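Local coordinates for Tol-Pal system protein TolA (Pseudomonas aeruginosa, PDB 1LR0), which probably works in the Tol-Pal system in outer-membrane invagination during cell division and in outer-membrane integrity, this chain being the periplasmic C-terminal domain of TolA, at residues S53-I58 with Q111-F116; T67-S72 with A87-G92; D31-N36 with G92-M97; P45-N50 with S75-F80; Q40-P45 with D81-A86. All coordinates share one frame; numbering follows the deposited sequence.

Interaction 1: residues S53-I58 with Q111-F116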
# COMPACT_ATOMS: atom_id res chain seq x y z
N SER A 53 2.88 -12.48 9.12
CA SER A 53 2.32 -11.26 8.59
C SER A 53 2.71 -10.09 9.43
O SER A 53 2.60 -10.19 10.64
CB SER A 53 0.74 -11.33 8.66
OG SER A 53 0.29 -12.11 7.63
N VAL A 54 3.21 -9.02 8.84
CA VAL A 54 3.44 -7.81 9.59
C VAL A 54 2.69 -6.66 8.94
O VAL A 54 2.70 -6.53 7.70
CB VAL A 54 4.93 -7.45 9.70
CG1 VAL A 54 5.58 -7.21 8.28
CG2 VAL A 54 5.14 -6.20 10.54
N GLU A 55 1.96 -5.88 9.74
CA GLU A 55 1.34 -4.65 9.22
C GLU A 55 2.28 -3.46 9.51
O GLU A 55 2.66 -3.20 10.63
CB GLU A 55 -0.07 -4.29 9.78
CG GLU A 55 -0.82 -3.23 8.99
CD GLU A 55 -2.20 -3.08 9.66
OE1 GLU A 55 -2.06 -3.17 10.86
OE2 GLU A 55 -3.29 -2.95 9.08
N VAL A 56 2.53 -2.68 8.47
CA VAL A 56 3.38 -1.53 8.55
C VAL A 56 2.63 -0.30 8.16
O VAL A 56 1.98 -0.30 7.13
CB VAL A 56 4.56 -1.70 7.50
CG1 VAL A 56 5.36 -0.45 7.44
CG2 VAL A 56 5.42 -2.92 7.89
N LEU A 57 2.79 0.76 8.94
CA LEU A 57 2.24 2.09 8.59
C LEU A 57 3.30 2.83 7.90
O LEU A 57 4.37 3.02 8.39
CB LEU A 57 1.84 2.77 9.89
CG LEU A 57 1.45 4.20 9.64
CD1 LEU A 57 0.07 4.26 9.06
CD2 LEU A 57 1.52 4.89 11.01
N ILE A 58 2.94 3.10 6.66
CA ILE A 58 3.69 3.82 5.70
C ILE A 58 3.18 5.27 5.61
O ILE A 58 1.99 5.52 5.35
CB ILE A 58 3.58 3.20 4.37
CG1 ILE A 58 3.90 1.69 4.37
CG2 ILE A 58 4.52 3.87 3.45
CD1 ILE A 58 3.89 1.11 2.98
N GLN A 111 -1.14 8.19 4.96
CA GLN A 111 -0.77 7.30 6.00
C GLN A 111 -1.48 6.03 5.54
O GLN A 111 -2.67 6.07 5.32
CB GLN A 111 -1.30 7.72 7.36
CG GLN A 111 -0.45 8.73 8.15
CD GLN A 111 -0.70 8.57 9.65
OE1 GLN A 111 0.18 8.81 10.44
NE2 GLN A 111 -1.92 8.13 10.03
N ARG A 112 -0.76 4.97 5.25
CA ARG A 112 -1.44 3.76 4.74
C ARG A 112 -0.87 2.51 5.44
O ARG A 112 0.37 2.40 5.52
CB ARG A 112 -1.29 3.53 3.24
CG ARG A 112 -2.40 2.55 2.69
CD ARG A 112 -2.73 2.58 1.25
NE ARG A 112 -3.61 1.51 0.78
CZ ARG A 112 -4.93 1.51 0.85
NH1 ARG A 112 -5.57 2.56 1.33
NH2 ARG A 112 -5.61 0.47 0.38
N ARG A 113 -1.72 1.60 5.93
CA ARG A 113 -1.22 0.38 6.55
C ARG A 113 -1.27 -0.73 5.57
O ARG A 113 -2.36 -1.07 5.06
CB ARG A 113 -2.10 0.04 7.76
CG ARG A 113 -1.97 1.00 8.91
CD ARG A 113 -2.99 0.73 10.07
NE ARG A 113 -2.63 1.55 11.19
CZ ARG A 113 -2.78 2.89 11.26
NH1 ARG A 113 -3.36 3.57 10.27
NH2 ARG A 113 -2.38 3.56 12.34
N ILE A 114 -0.12 -1.35 5.32
CA ILE A 114 -0.05 -2.48 4.35
C ILE A 114 0.48 -3.72 5.10
O ILE A 114 1.35 -3.62 5.94
CB ILE A 114 0.97 -2.09 3.29
CG1 ILE A 114 0.51 -0.85 2.48
CG2 ILE A 114 1.20 -3.20 2.33
CD1 ILE A 114 -0.67 -1.15 1.59
N ILE A 115 -0.09 -4.88 4.80
CA ILE A 115 0.35 -6.11 5.39
C ILE A 115 1.33 -6.74 4.49
O ILE A 115 1.09 -6.92 3.31
CB ILE A 115 -0.88 -7.02 5.56
CG1 ILE A 115 -1.78 -6.44 6.68
CG2 ILE A 115 -0.45 -8.45 5.97
CD1 ILE A 115 -3.11 -7.23 6.77
N PHE A 116 2.46 -7.08 5.05
CA PHE A 116 3.49 -7.82 4.34
C PHE A 116 3.69 -9.22 4.84
O PHE A 116 3.69 -9.42 6.07
CB PHE A 116 4.83 -7.08 4.45
CG PHE A 116 4.78 -5.69 3.81
CD1 PHE A 116 4.72 -5.56 2.45
CD2 PHE A 116 4.78 -4.54 4.57
CE1 PHE A 116 4.71 -4.31 1.84
CE2 PHE A 116 4.71 -3.31 3.93
CZ PHE A 116 4.72 -3.22 2.58

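Interaction 2: residues T67-S72 with A87-G92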
# COMPACT_ATOMS: atom_id res chain seq x y z
N THR A 67 8.25 9.13 4.10
CA THR A 67 8.90 9.76 5.23
C THR A 67 8.93 8.98 6.47
O THR A 67 9.61 9.36 7.38
CB THR A 67 8.16 11.07 5.56
OG1 THR A 67 6.74 10.78 5.69
CG2 THR A 67 8.25 11.94 4.35
N ASN A 68 8.22 7.85 6.57
CA ASN A 68 8.36 7.09 7.77
C ASN A 68 7.69 5.72 7.50
O ASN A 68 6.95 5.58 6.53
CB ASN A 68 7.67 7.81 8.91
CG ASN A 68 8.09 7.33 10.24
OD1 ASN A 68 8.98 6.52 10.37
ND2 ASN A 68 7.45 7.85 11.25
N ALA A 69 8.06 4.75 8.30
CA ALA A 69 7.46 3.40 8.27
C ALA A 69 7.65 2.86 9.66
O ALA A 69 8.73 3.06 10.31
CB ALA A 69 8.16 2.58 7.27
N SER A 70 6.60 2.28 10.19
CA SER A 70 6.67 1.68 11.47
C SER A 70 5.71 0.47 11.54
O SER A 70 4.74 0.39 10.82
CB SER A 70 6.25 2.67 12.54
OG SER A 70 4.98 3.18 12.19
N VAL A 71 5.96 -0.39 12.49
CA VAL A 71 5.13 -1.57 12.71
C VAL A 71 3.81 -1.15 13.33
O VAL A 71 3.76 -0.62 14.43
CB VAL A 71 5.83 -2.45 13.61
CG1 VAL A 71 4.91 -3.60 13.96
CG2 VAL A 71 7.11 -3.01 12.90
N SER A 72 2.73 -1.45 12.64
CA SER A 72 1.39 -1.24 13.23
C SER A 72 0.87 -2.53 13.90
O SER A 72 0.07 -2.45 14.84
CB SER A 72 0.38 -0.73 12.17
OG SER A 72 0.38 -1.59 11.04
N ALA A 87 12.77 -2.31 4.39
CA ALA A 87 12.49 -2.44 2.99
C ALA A 87 11.59 -1.29 2.52
O ALA A 87 11.81 -0.73 1.41
CB ALA A 87 11.82 -3.84 2.62
N VAL A 88 10.58 -0.94 3.32
CA VAL A 88 9.73 0.15 2.95
C VAL A 88 10.60 1.42 2.77
O VAL A 88 10.41 2.15 1.82
CB VAL A 88 8.60 0.45 3.97
CG1 VAL A 88 7.81 1.74 3.63
CG2 VAL A 88 7.58 -0.79 3.91
N ARG A 89 11.32 1.76 3.83
CA ARG A 89 12.17 3.02 3.78
C ARG A 89 13.11 3.01 2.55
O ARG A 89 13.35 4.02 1.86
CB ARG A 89 12.92 3.24 5.07
CG ARG A 89 12.13 3.28 6.32
CD ARG A 89 11.14 4.38 6.25
NE ARG A 89 11.80 5.70 6.09
CZ ARG A 89 12.17 6.48 7.08
NH1 ARG A 89 11.92 6.20 8.36
NH2 ARG A 89 12.75 7.60 6.74
N ASN A 90 13.66 1.85 2.22
CA ASN A 90 14.53 1.74 1.15
C ASN A 90 13.90 1.96 -0.23
O ASN A 90 14.61 2.19 -1.22
CB ASN A 90 15.24 0.42 1.27
CG ASN A 90 16.33 0.43 2.28
OD1 ASN A 90 16.94 1.45 2.54
ND2 ASN A 90 16.62 -0.74 2.85
N VAL A 91 12.59 1.86 -0.34
CA VAL A 91 11.98 2.09 -1.60
C VAL A 91 12.16 3.56 -1.95
O VAL A 91 12.29 3.88 -3.13
CB VAL A 91 10.52 1.82 -1.53
CG1 VAL A 91 9.78 2.38 -2.65
CG2 VAL A 91 10.22 0.31 -1.36
N GLY A 92 12.15 4.41 -0.92
CA GLY A 92 12.52 5.82 -1.08
C GLY A 92 11.36 6.74 -1.48
O GLY A 92 10.94 7.61 -0.76
O HOH W 1 11.25 4.01 9.58

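Interaction 3: residues D31-N36 with G92-M97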
# COMPACT_ATOMS: atom_id res chain seq x y z
N ASP A 31 -1.50 -0.61 -4.32
CA ASP A 31 -1.10 -1.46 -3.23
C ASP A 31 -0.19 -2.55 -3.79
O ASP A 31 0.79 -2.91 -3.13
CB ASP A 31 -2.26 -2.08 -2.43
CG ASP A 31 -2.99 -1.04 -1.55
OD1 ASP A 31 -2.51 0.14 -1.45
OD2 ASP A 31 -4.03 -1.33 -0.93
N ASP A 32 -0.50 -3.02 -5.00
CA ASP A 32 0.36 -3.97 -5.68
C ASP A 32 1.75 -3.36 -5.93
O ASP A 32 2.77 -4.04 -5.69
CB ASP A 32 -0.18 -4.41 -7.01
CG ASP A 32 -1.31 -5.38 -6.92
OD1 ASP A 32 -1.49 -6.00 -5.85
OD2 ASP A 32 -2.05 -5.57 -7.98
N LEU A 33 1.77 -2.12 -6.42
CA LEU A 33 3.02 -1.42 -6.64
C LEU A 33 3.80 -1.33 -5.31
O LEU A 33 4.96 -1.66 -5.26
CB LEU A 33 2.80 -0.08 -7.34
CG LEU A 33 4.02 0.83 -7.56
CD1 LEU A 33 4.83 0.19 -8.59
CD2 LEU A 33 3.59 2.19 -7.97
N ILE A 34 3.16 -0.96 -4.23
CA ILE A 34 3.89 -0.84 -2.98
C ILE A 34 4.50 -2.19 -2.63
O ILE A 34 5.69 -2.33 -2.33
CB ILE A 34 2.95 -0.39 -1.89
CG1 ILE A 34 2.54 1.07 -2.10
CG2 ILE A 34 3.57 -0.57 -0.53
CD1 ILE A 34 1.44 1.50 -1.14
N VAL A 35 3.67 -3.20 -2.75
CA VAL A 35 4.11 -4.52 -2.37
C VAL A 35 5.28 -4.95 -3.26
O VAL A 35 6.31 -5.43 -2.76
CB VAL A 35 2.91 -5.56 -2.38
CG1 VAL A 35 3.48 -6.93 -2.32
CG2 VAL A 35 2.02 -5.34 -1.11
N ASN A 36 5.19 -4.72 -4.57
CA ASN A 36 6.28 -5.15 -5.43
C ASN A 36 7.57 -4.38 -5.12
O ASN A 36 8.66 -4.95 -5.09
CB ASN A 36 5.92 -5.01 -6.89
CG ASN A 36 4.98 -6.22 -7.40
OD1 ASN A 36 5.35 -6.91 -8.31
ND2 ASN A 36 3.87 -6.49 -6.73
N GLY A 92 12.15 4.41 -0.92
CA GLY A 92 12.52 5.82 -1.08
C GLY A 92 11.36 6.74 -1.48
O GLY A 92 10.94 7.61 -0.76
N ARG A 93 10.80 6.40 -2.62
CA ARG A 93 9.71 7.15 -3.27
C ARG A 93 8.83 6.37 -4.21
O ARG A 93 9.31 5.56 -4.96
CB ARG A 93 10.26 8.37 -4.04
CG ARG A 93 11.37 8.09 -5.06
CD ARG A 93 12.02 9.35 -5.67
NE ARG A 93 11.12 10.22 -6.35
CZ ARG A 93 10.92 10.18 -7.65
NH1 ARG A 93 11.53 9.30 -8.38
NH2 ARG A 93 10.14 11.06 -8.22
N ILE A 94 7.59 6.77 -4.28
CA ILE A 94 6.62 6.18 -5.16
C ILE A 94 5.92 7.32 -5.90
O ILE A 94 4.78 7.62 -5.49
CB ILE A 94 5.62 5.29 -4.33
CG1 ILE A 94 6.44 4.29 -3.51
CG2 ILE A 94 4.79 4.55 -5.30
CD1 ILE A 94 5.62 3.30 -2.71
N PRO A 95 6.59 7.95 -6.90
CA PRO A 95 6.04 9.14 -7.62
C PRO A 95 4.70 8.83 -8.35
O PRO A 95 3.90 9.69 -8.75
CB PRO A 95 7.16 9.50 -8.59
CG PRO A 95 8.08 8.27 -8.61
CD PRO A 95 7.98 7.62 -7.28
N GLU A 96 4.46 7.53 -8.52
CA GLU A 96 3.19 7.04 -9.01
C GLU A 96 2.08 7.60 -8.18
O GLU A 96 0.95 7.83 -8.69
CB GLU A 96 3.13 5.48 -9.08
CG GLU A 96 4.10 4.86 -10.08
CD GLU A 96 5.57 4.68 -9.59
OE1 GLU A 96 5.94 5.18 -8.51
OE2 GLU A 96 6.33 4.00 -10.31
N MSE A 97 2.32 7.97 -6.91
CA MSE A 97 1.25 8.49 -6.17
C MSE A 97 0.78 9.80 -6.74
O MSE A 97 -0.32 10.22 -6.42
CB MSE A 97 1.63 8.74 -4.75
CG MSE A 97 2.03 7.52 -4.04
SE MSE A 97 0.34 6.46 -3.60
CE MSE A 97 1.23 4.60 -3.55

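Interaction 4: residues P45-N50 with S75-F80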
# COMPACT_ATOMS: atom_id res chain seq x y z
N PRO A 45 15.50 -11.94 6.59
CA PRO A 45 16.28 -12.44 7.73
C PRO A 45 16.09 -13.93 7.91
O PRO A 45 15.06 -14.51 7.46
CB PRO A 45 15.65 -11.67 8.88
CG PRO A 45 14.23 -11.64 8.51
CD PRO A 45 14.19 -11.43 7.04
N PRO A 46 17.04 -14.58 8.59
CA PRO A 46 17.00 -16.06 8.74
C PRO A 46 15.75 -16.54 9.42
O PRO A 46 15.33 -17.62 9.13
CB PRO A 46 18.22 -16.37 9.64
CG PRO A 46 19.08 -15.19 9.54
CD PRO A 46 18.22 -13.98 9.22
N SER A 47 15.11 -15.71 10.22
CA SER A 47 13.94 -16.18 10.96
C SER A 47 12.62 -16.09 10.20
O SER A 47 11.61 -16.55 10.68
CB SER A 47 13.79 -15.36 12.27
OG SER A 47 13.75 -13.95 11.97
N ALA A 48 12.62 -15.49 9.01
CA ALA A 48 11.41 -15.38 8.26
C ALA A 48 10.82 -16.71 7.93
O ALA A 48 11.55 -17.64 7.60
CB ALA A 48 11.59 -14.53 7.02
N ARG A 49 9.50 -16.81 8.04
CA ARG A 49 8.83 -18.07 7.68
C ARG A 49 7.51 -17.80 6.95
O ARG A 49 6.84 -16.84 7.29
CB ARG A 49 8.49 -18.91 8.91
CG ARG A 49 9.74 -19.52 9.60
CD ARG A 49 10.50 -20.50 8.83
NE ARG A 49 11.48 -21.08 9.77
CZ ARG A 49 12.62 -20.60 10.04
NH1 ARG A 49 13.05 -19.54 9.39
NH2 ARG A 49 13.36 -21.18 10.96
N ASN A 50 7.13 -18.69 6.06
CA ASN A 50 5.76 -18.69 5.54
C ASN A 50 4.73 -18.67 6.69
O ASN A 50 4.91 -19.36 7.70
CB ASN A 50 5.53 -19.90 4.64
CG ASN A 50 6.04 -19.64 3.23
OD1 ASN A 50 7.28 -19.54 3.00
ND2 ASN A 50 5.13 -19.50 2.31
N SER A 75 4.47 -9.12 13.52
CA SER A 75 4.40 -10.51 13.14
C SER A 75 4.64 -11.50 14.28
O SER A 75 4.42 -12.72 14.10
CB SER A 75 5.48 -10.83 12.09
OG SER A 75 6.77 -10.76 12.63
N GLY A 76 5.18 -10.98 15.37
CA GLY A 76 5.66 -11.82 16.45
C GLY A 76 7.16 -12.15 16.33
O GLY A 76 7.76 -12.75 17.24
N ASP A 77 7.78 -11.78 15.19
CA ASP A 77 9.21 -12.01 14.98
C ASP A 77 9.84 -10.68 14.68
O ASP A 77 9.61 -10.04 13.66
CB ASP A 77 9.40 -12.98 13.81
CG ASP A 77 10.85 -13.29 13.55
OD1 ASP A 77 11.44 -14.07 14.32
OD2 ASP A 77 11.52 -12.72 12.62
N LYS A 78 10.63 -10.20 15.61
CA LYS A 78 11.14 -8.84 15.47
C LYS A 78 12.09 -8.63 14.25
O LYS A 78 12.04 -7.65 13.62
CB LYS A 78 11.80 -8.45 16.78
CG LYS A 78 12.42 -7.06 16.75
CD LYS A 78 12.71 -6.51 18.16
CE LYS A 78 13.63 -5.27 18.13
NZ LYS A 78 14.10 -5.01 19.54
N PRO A 79 12.96 -9.58 13.91
CA PRO A 79 13.76 -9.40 12.72
C PRO A 79 12.95 -9.32 11.42
O PRO A 79 13.27 -8.52 10.52
CB PRO A 79 14.73 -10.58 12.73
CG PRO A 79 14.68 -11.07 14.19
CD PRO A 79 13.35 -10.76 14.67
N PHE A 80 11.91 -10.13 11.27
CA PHE A 80 11.05 -9.94 10.08
C PHE A 80 10.39 -8.61 10.10
O PHE A 80 10.41 -7.90 9.11
CB PHE A 80 9.97 -11.07 9.95
CG PHE A 80 9.05 -10.83 8.86
CD1 PHE A 80 7.66 -10.81 9.08
CD2 PHE A 80 9.55 -10.56 7.60
CE1 PHE A 80 6.83 -10.52 8.09
CE2 PHE A 80 8.71 -10.31 6.56
CZ PHE A 80 7.29 -10.26 6.80

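Interaction 5: residues Q40-P45 with D81-A86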
# COMPACT_ATOMS: atom_id res chain seq x y z
N GLN A 40 11.17 -5.89 -3.74
CA GLN A 40 12.44 -5.76 -4.39
C GLN A 40 13.50 -5.28 -3.48
O GLN A 40 14.66 -5.70 -3.58
CB GLN A 40 12.33 -4.67 -5.44
CG GLN A 40 11.88 -5.16 -6.75
CD GLN A 40 11.27 -4.04 -7.57
OE1 GLN A 40 10.30 -4.31 -8.28
NE2 GLN A 40 11.83 -2.81 -7.50
N GLN A 41 13.12 -4.45 -2.55
CA GLN A 41 14.09 -4.04 -1.58
C GLN A 41 14.42 -4.99 -0.40
O GLN A 41 15.44 -4.88 0.30
CB GLN A 41 13.70 -2.78 -0.90
CG GLN A 41 13.61 -1.60 -1.89
CD GLN A 41 15.03 -1.10 -2.39
OE1 GLN A 41 16.03 -1.27 -1.71
NE2 GLN A 41 15.08 -0.53 -3.53
N TRP A 42 13.52 -5.91 -0.17
CA TRP A 42 13.59 -6.72 1.04
C TRP A 42 14.83 -7.60 1.10
O TRP A 42 15.18 -8.32 0.17
CB TRP A 42 12.32 -7.60 1.08
CG TRP A 42 12.12 -8.44 2.30
CD1 TRP A 42 12.00 -7.99 3.60
CD2 TRP A 42 11.88 -9.86 2.34
NE1 TRP A 42 11.79 -9.05 4.43
CE2 TRP A 42 11.70 -10.20 3.69
CE3 TRP A 42 11.83 -10.87 1.37
CZ2 TRP A 42 11.36 -11.50 4.10
CZ3 TRP A 42 11.55 -12.17 1.78
CH2 TRP A 42 11.33 -12.46 3.13
N ARG A 43 15.41 -7.60 2.27
CA ARG A 43 16.58 -8.46 2.58
C ARG A 43 16.10 -9.40 3.67
O ARG A 43 15.84 -9.00 4.83
CB ARG A 43 17.73 -7.57 3.11
CG ARG A 43 18.05 -6.53 2.06
CD ARG A 43 19.38 -5.79 2.22
NE ARG A 43 20.30 -6.18 1.15
CZ ARG A 43 20.10 -5.94 -0.17
NH1 ARG A 43 19.02 -5.27 -0.59
NH2 ARG A 43 21.01 -6.37 -1.07
N ARG A 44 15.84 -10.64 3.27
CA ARG A 44 15.16 -11.53 4.20
C ARG A 44 16.03 -11.94 5.37
O ARG A 44 17.16 -12.29 5.19
CB ARG A 44 14.64 -12.73 3.49
CG ARG A 44 15.70 -13.64 2.83
CD ARG A 44 15.12 -14.49 1.74
NE ARG A 44 14.75 -13.66 0.61
CZ ARG A 44 14.09 -14.05 -0.44
NH1 ARG A 44 13.69 -15.31 -0.57
NH2 ARG A 44 13.84 -13.17 -1.38
N PRO A 45 15.50 -11.94 6.59
CA PRO A 45 16.28 -12.44 7.73
C PRO A 45 16.09 -13.93 7.91
O PRO A 45 15.06 -14.51 7.46
CB PRO A 45 15.65 -11.67 8.88
CG PRO A 45 14.23 -11.64 8.51
CD PRO A 45 14.19 -11.43 7.04
N ASP A 81 9.84 -8.22 11.24
CA ASP A 81 9.26 -6.90 11.33
C ASP A 81 10.24 -5.78 10.89
O ASP A 81 9.90 -4.89 10.13
CB ASP A 81 8.84 -6.57 12.77
CG ASP A 81 7.64 -7.34 13.26
OD1 ASP A 81 7.37 -7.12 14.46
OD2 ASP A 81 6.95 -8.16 12.59
N SER A 82 11.44 -5.83 11.44
CA SER A 82 12.42 -4.81 11.13
C SER A 82 12.79 -4.88 9.66
O SER A 82 12.99 -3.84 9.02
CB SER A 82 13.68 -5.05 11.95
OG SER A 82 13.41 -4.80 13.31
N SER A 83 12.85 -6.07 9.10
CA SER A 83 13.20 -6.20 7.65
C SER A 83 12.14 -5.61 6.73
O SER A 83 12.44 -5.07 5.67
CB SER A 83 13.43 -7.69 7.30
OG SER A 83 12.20 -8.43 7.19
N ALA A 84 10.88 -5.68 7.13
CA ALA A 84 9.85 -5.02 6.38
C ALA A 84 9.86 -3.50 6.46
O ALA A 84 9.75 -2.85 5.42
CB ALA A 84 8.46 -5.59 6.71
N VAL A 85 10.08 -2.97 7.65
CA VAL A 85 10.21 -1.53 7.84
C VAL A 85 11.41 -1.01 7.03
O VAL A 85 11.27 -0.04 6.30
CB VAL A 85 10.35 -1.23 9.34
CG1 VAL A 85 10.86 0.20 9.63
CG2 VAL A 85 9.07 -1.48 10.03
N ALA A 86 12.53 -1.70 7.07
CA ALA A 86 13.72 -1.24 6.32
C ALA A 86 13.49 -1.27 4.85
O ALA A 86 13.89 -0.39 4.08
CB ALA A 86 14.99 -2.06 6.71
O HOH W 2 14.89 -5.52 4.44

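Interaction 1: residues S53-I58 with Q111-F116
Val54, Val56 and Ile58 face Phe116, Ile114 and Arg112 as three antiparallel hydrogen-bonded pairs, and all six amides and six carbonyls are used in the ladder between them. Val54 N gives to Phe116 O at 2.8 Å and Phe116 N returns the bond to Val54 O at 2.7 Å; the other two pairs repeat this double exchange. Glu55 and Leu57, which form non-hydrogen-bonded pairs with Ile115 and Arg113, turn their backbone bonds the other way, to Ser70, Ser72 and Arg73 of strand 66-73. Ladder carbonyls also receive CA-H contacts, as where Ile115 CA lies 3.3 Å from Val54 O.

On the face with Glu55 and Arg113, opposite charges come near without pairing. Glu55 CG stands anti to the backbone N (chi1 -166°), and OE2 rests on Arg113 CB at 3.5 Å, whereas OE1 bonds to Ser72 OG. Carboxylate and guanidinium planes lie 78° apart, with Glu55 OE1 4.8 Å from Arg113 NE. Leu57 CD1 covers one face of that guanidinium toward its rim, 3.7 Å from NH1 of Arg113.

The other face is mainly apolar. Val56 CG2 meets the edge of the Phe116 ring, 3.7 Å from its CD2, and Ile114 CG2 lies over one ring face. Arg112 leaves this layer to form a salt bridge with Asp31 of helix 4-41. Such pairing of a central strand with an edge strand, one face covered by helices, belongs to the three-stranded antiparallel sheet, order 2-1-3, of the TolA-TonB C-terminal fold.

Interaction 2: residues T67-S72 with A87-G92
Arg89 and Val88 of helix 78-91 lie against Ala69 on the edge strand 66-73, a helix-on-sheet contact of the TolA-TonB C-terminal fold made beside a classic beta bulge, in which Thr67 and Asn68 both face Glu59. Helix and strand run nearly antiparallel, at 167°, with their axes 8.0 Å apart.

Val88 CG1 touches Ala69 CB at 3.8 Å, and Val88 also reaches Ile58 and Phe116 on the inner side of the sheet. Arg89 follows the rim of the same contact. From CB its chain sets CG anti to the carbonyl carbon, then bends at chi2 and chi3 (each -60°), which place CD and NE. Arg89 CG comes near Ala69 CB, and Arg89 CD lies closer to that methyl, at 3.6 Å. Arg89 NE lies near Asn68 CA.

The guanidinium then lays one face over the bulge, where Asn68 CA and Thr67 O both stand above its plane, offset toward the rim; Arg89 NH2 is 3.7 Å from Thr67 O. Arg89 NH1 approaches Asn68 OD1 at 3.6 Å, with amide and guanidinium planes 75° apart. That OD1 accepts from Ala69 N, a bent bond whose donor sits above the carbonyl plane. The polar link between helix and strand goes through a water in the guanidinium plane: it accepts from Arg89 NH1 at 2.6 Å and donates to Ala69 O at 2.8 Å.

Interaction 3: residues D31-N36 with G92-M97
Leu33, Ile34 and Ile94 bury the most surface here, where one side of helix 4-41 meets the chain that follows helix 78-91. Leu33 CG is anti to the backbone N (chi1 176°), and CD2 does the touching. That single methyl packs along Glu96 from CB to the carboxylate, with Leu33 CD2 only 3.4 Å from Glu96 CG, a close fit in which the two side chains cross at about a right angle. The same Leu33 CD2 touches Ile94 CG2 at 3.8 Å.

Ile94 spans the two helix residues, since its other branch carries Ile94 CD1 to Ile34 CG1 at 3.9 Å. Ile34 is also met by Met97, a selenomethionine introduced in this derivative: the chain bends at chi2 (-76°), and Met97 CE ends 3.9 Å from Ile34 CD1. These isoleucine and selenomethionine contacts are apolar.

A short 3-10 segment, 95-97, begins here, and Met97 N bonds to Ile94 O at 2.9 Å. Leu37 and Leu30 extend the helix surface past Ile94 and Met97. The arrangement is helix-to-loop packing in the hydrophobic core of the TolA C-terminal domain, which Ile58 of the sheet joins through Ile34.

Interaction 4: residues P45-N50 with S75-F80
Asp77 OD2 accepts two hydrogen bonds, one from across the contact and one from its own helix. Ser47 OG donates to Asp77 OD2 at 2.6 Å, arriving on the syn side of the carboxylate, and Phe80 N donates to the same OD2 at 2.9 Å from the anti side. The second bond is the capping bond of helix 78-91, with Asp77 as N-cap. Ser47 OG sits between its backbone N and carbonyl carbon (chi1 55°), the position from which it meets Asp77.

Upstream, Ser75 OG accepts from Asp77 N in an ST turn and is itself bonded to Asp81, which ties the approach to the helix. Ser47 is presented by a type I turn from Pro45 to Ala48.

Pro79 CB lies beside the bond, 3.6 Å from Ser47 OG; next to it the proline rings meet, Pro45 CB 4.1 Å from Pro79 CB. At the turn's end Ala48 CB reaches Phe80 CD2 at 4.5 Å, on a ring that also touches Trp42, Met52 and Pro118.

With two donors fixing one oxygen at a helix N terminus, the carboxylate is probably favoured in its ionised form, and its negative charge would suit the helix dipole.

Interaction 5: residues Q40-P45 with D81-A86
Trp42 and Ser83 form the close part of this contact. The indole NE1 of Trp42 donates to Ser83 OG at 2.9 Å with an N-H...O angle of 156°, and the hydroxyl lies near the ring plane, so the bond comes in at the edge of the indole. Trp42 CD1, farther along the same ring edge, lies 3.6 Å from Ser83 O. Ser83 OG is gripped a second time, by a hydrogen bond with Phe80 O one turn back in its helix. Pro45 CD closes over this hydroxyl, 3.6 Å from Ser83 OG. The indole itself is buried, with Arg44 CB over one face and Phe80, Pro118 and Leu121 also against it.

The opposite character appears at Arg43. Its side chain leads away from helix 78-91 and is exposed, about 7 Å from a bound zinc ion. At its backbone a water bridges the segments, accepting from Arg43 N at 3.1 Å and donating to Ser83 O at 2.8 Å; Arg43 O merely touches Ser83 CB, at 3.7 Å.

The indole-to-serine hydrogen bond joins the chain leaving helix 4-41 to the middle of helix 78-91, and so links helices 4-41 and 78-91 of the TolA-TonB C-terminal fold at one end of the domain.

How the interactions relate
From the N terminus, helix 4-41 supplies the first segment of interaction 3, its end and the following loop that of interaction 5, the same loop opens interaction 4, and strands 54-60 and 66-73 open interactions 1 and 2. Closure then comes in order along the chain: 75-80 ends interaction 4, 81-86 interaction 5, 87-92 interaction 2, 92-97 interaction 3 and 111-116 interaction 1. Interaction 4 is therefore nested in 5, and 5 in 3, while interaction 2 lies inside both 1 and 3. Interaction 1 crosses 3, 4 and 5, and interaction 2 crosses 4 and 5. Together they tie the C-terminal part of helix 4-41, helix 78-91 and the sheet into one domain.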